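Local coordinates for protein biphenyl 2,3-Dioxygenase Beta Subunit (Sphingobium yanoikuyae, PDB 2GBW) that is the beta subunit of a ring-hydroxylating enzyme that probably adds dioxygen to aromatic rings such as biphenyl, at residues Y101-V106 against S120-Y125. Residues are numbered along the deposited sequence; the frame is centred on the assembly and turned at random.
Sequences YFVSNV and SNILVY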
loop_
_atom_site.group_PDB
_atom_site.type_symbol
_atom_site.label_atom_id
_atom_site.label_comp_id
_atom_site.label_asym_id
_atom_site.label_seq_id
_atom_site.Cartn_x
_atom_site.Cartn_y
_atom_site.Cartn_z
ATOM N N TYR B 101 -3.113 -12.553 17.235
ATOM C CA TYR B 101 -4.535 -12.796 16.943
ATOM C C TYR B 101 -5.451 -11.933 17.817
ATOM O O TYR B 101 -5.267 -11.808 19.038
ATOM C CB TYR B 101 -4.922 -14.264 17.269
ATOM C CG TYR B 101 -4.253 -15.371 16.512
ATOM C CD1 TYR B 101 -2.964 -15.780 16.823
ATOM C CD2 TYR B 101 -4.942 -16.108 15.572
ATOM C CE1 TYR B 101 -2.341 -16.819 16.144
ATOM C CE2 TYR B 101 -4.315 -17.145 14.880
ATOM C CZ TYR B 101 -3.037 -17.504 15.180
ATOM O OH TYR B 101 -2.454 -18.571 14.538
ATOM N N PHE B 102 -6.458 -11.358 17.168
ATOM C CA PHE B 102 -7.464 -10.548 17.798
ATOM C C PHE B 102 -8.823 -11.190 17.581
ATOM O O PHE B 102 -9.374 -11.151 16.489
ATOM C CB PHE B 102 -7.385 -9.124 17.282
ATOM C CG PHE B 102 -6.078 -8.441 17.616
ATOM C CD1 PHE B 102 -4.989 -8.656 16.829
ATOM C CD2 PHE B 102 -5.964 -7.568 18.727
ATOM C CE1 PHE B 102 -3.744 -8.073 17.123
ATOM C CE2 PHE B 102 -4.701 -6.973 19.056
ATOM C CZ PHE B 102 -3.608 -7.193 18.211
ATOM N N VAL B 103 -9.310 -11.854 18.629
ATOM C CA VAL B 103 -10.528 -12.634 18.560
ATOM C C VAL B 103 -11.624 -11.804 19.189
ATOM O O VAL B 103 -11.470 -11.324 20.309
ATOM C CB VAL B 103 -10.383 -14.002 19.273
ATOM C CG1 VAL B 103 -11.708 -14.794 19.266
ATOM C CG2 VAL B 103 -9.271 -14.795 18.678
ATOM N N SER B 104 -12.738 -11.627 18.480
ATOM C CA SER B 104 -13.853 -10.816 18.959
ATOM C C SER B 104 -15.206 -11.416 18.591
ATOM O O SER B 104 -15.310 -12.353 17.793
ATOM C CB SER B 104 -13.780 -9.395 18.340
ATOM O OG SER B 104 -14.740 -8.586 18.996
ATOM N N ASN B 105 -16.256 -10.875 19.222
ATOM C CA ASN B 105 -17.626 -11.206 18.928
ATOM C C ASN B 105 -17.902 -12.674 19.134
ATOM O O ASN B 105 -18.509 -13.301 18.287
ATOM C CB ASN B 105 -17.972 -10.834 17.479
ATOM C CG ASN B 105 -19.258 -10.050 17.420
ATOM O OD1 ASN B 105 -19.277 -8.859 17.812
ATOM N ND2 ASN B 105 -20.337 -10.692 17.028
ATOM N N VAL B 106 -17.357 -13.240 20.198
ATOM C CA VAL B 106 -17.585 -14.645 20.516
ATOM C C VAL B 106 -19.061 -14.785 20.940
ATOM O O VAL B 106 -19.512 -14.103 21.840
ATOM C CB VAL B 106 -16.653 -15.095 21.668
ATOM C CG1 VAL B 106 -17.005 -16.500 22.179
ATOM C CG2 VAL B 106 -15.226 -15.069 21.229
ATOM N N SER B 120 -17.198 -16.710 16.120
ATOM C CA SER B 120 -16.256 -15.652 16.491
ATOM C C SER B 120 -15.675 -14.983 15.221
ATOM O O SER B 120 -15.641 -15.600 14.142
ATOM C CB SER B 120 -15.170 -16.224 17.406
ATOM O OG SER B 120 -14.485 -17.271 16.746
ATOM N N ASN B 121 -15.206 -13.736 15.364
ATOM C CA ASN B 121 -14.491 -12.984 14.347
ATOM C C ASN B 121 -12.977 -13.012 14.680
ATOM O O ASN B 121 -12.587 -12.835 15.874
ATOM C CB ASN B 121 -14.889 -11.498 14.367
ATOM C CG ASN B 121 -16.278 -11.229 13.862
ATOM O OD1 ASN B 121 -16.886 -12.076 13.198
ATOM N ND2 ASN B 121 -16.776 -10.027 14.129
ATOM N N ILE B 122 -12.132 -13.218 13.670
ATOM C CA ILE B 122 -10.708 -13.298 13.935
ATOM C C ILE B 122 -9.971 -12.360 13.046
ATOM O O ILE B 122 -10.243 -12.309 11.839
ATOM C CB ILE B 122 -10.132 -14.715 13.786
ATOM C CG1 ILE B 122 -10.957 -15.737 14.520
ATOM C CG2 ILE B 122 -8.723 -14.774 14.378
ATOM C CD1 ILE B 122 -10.580 -17.141 14.232
ATOM N N LEU B 123 -9.088 -11.584 13.634
ATOM C CA LEU B 123 -8.151 -10.742 12.902
ATOM C C LEU B 123 -6.741 -11.228 13.235
ATOM O O LEU B 123 -6.346 -11.304 14.397
ATOM C CB LEU B 123 -8.306 -9.268 13.351
ATOM C CG LEU B 123 -7.344 -8.204 12.799
ATOM C CD1 LEU B 123 -7.361 -8.085 11.279
ATOM C CD2 LEU B 123 -7.679 -6.837 13.475
ATOM N N VAL B 124 -5.976 -11.514 12.191
ATOM C CA VAL B 124 -4.642 -12.127 12.328
ATOM C C VAL B 124 -3.643 -11.222 11.671
ATOM O O VAL B 124 -3.772 -10.917 10.486
ATOM C CB VAL B 124 -4.513 -13.522 11.633
ATOM C CG1 VAL B 124 -3.079 -14.068 11.855
ATOM C CG2 VAL B 124 -5.574 -14.504 12.164
ATOM N N TYR B 125 -2.720 -10.720 12.474
ATOM C CA TYR B 125 -1.635 -9.890 12.030
ATOM C C TYR B 125 -0.334 -10.694 12.074
ATOM O O TYR B 125 0.057 -11.192 13.106
ATOM C CB TYR B 125 -1.459 -8.658 12.943
ATOM C CG TYR B 125 -1.846 -7.375 12.340
ATOM C CD1 TYR B 125 -3.165 -6.964 12.351
ATOM C CD2 TYR B 125 -0.904 -6.562 11.764
ATOM C CE1 TYR B 125 -3.537 -5.779 11.760
ATOM C CE2 TYR B 125 -1.260 -5.373 11.210
ATOM C CZ TYR B 125 -2.591 -5.001 11.207
ATOM O OH TYR B 125 -2.966 -3.827 10.603
#
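Val124 CG1 lies over one face of the Tyr101 ring, and Ile122 CG2 sits at its edge, near the ring plane, 4.2 Å from Tyr101 CD2. The other Val124 methyl, CG2, comes closer, beyond the rim on that same side, 3.8 Å from Tyr101 CD2. With CG anti to the carbonyl carbon (chi1 -62°), the ring rises alongside both aliphatic groups, and its OH is hydrogen-bonded to Phe173 O. Leu123 O lies at the edge of the Phe102 ring, in its plane, 3.8 Å from Phe102 CD1. The Asn105 and Asn121 amides run side by side, planes 13° apart, with Asn121 ND2 3.6 Å from Asn105 CB; this is packing, since the polar ends are hydrogen-bonded to a neighbouring subunit: Asn105 ND2 to Arg21 O and Asn121 ND2 to Tyr101 O, both of that subunit.

The strand segments run antiparallel at 161°. Phe102 and Leu123 form a hydrogen-bonded pair, Phe102 N to Leu123 O at 2.8 Å and Leu123 N to Phe102 O at 2.9 Å. Ser104 and Asn121 form another, with Ser104 N to Asn121 O at 2.9 Å and Asn121 N to Ser104 O at 2.8 Å. The non-hydrogen-bonded pairs Tyr101–Val124 and Val103–Ile122 put their side chains on the face toward helix 10-28, where Val24 touches Tyr101 and Val103. Phe102, Ser104, Asn121 and Leu123 occupy the other face, where neighbouring subunits pack. Beyond Ser104 the register slips: Asn105, in a left-handed backbone conformation, is an extra residue before Val106 comes opposite Ser120, consistent with a beta bulge.

Together this is the hairpin of strands 98-112 and 115-128, within the curved sheet of an NTF2-like fold, one face packed on helix 10-28 and the other used in subunit assembly.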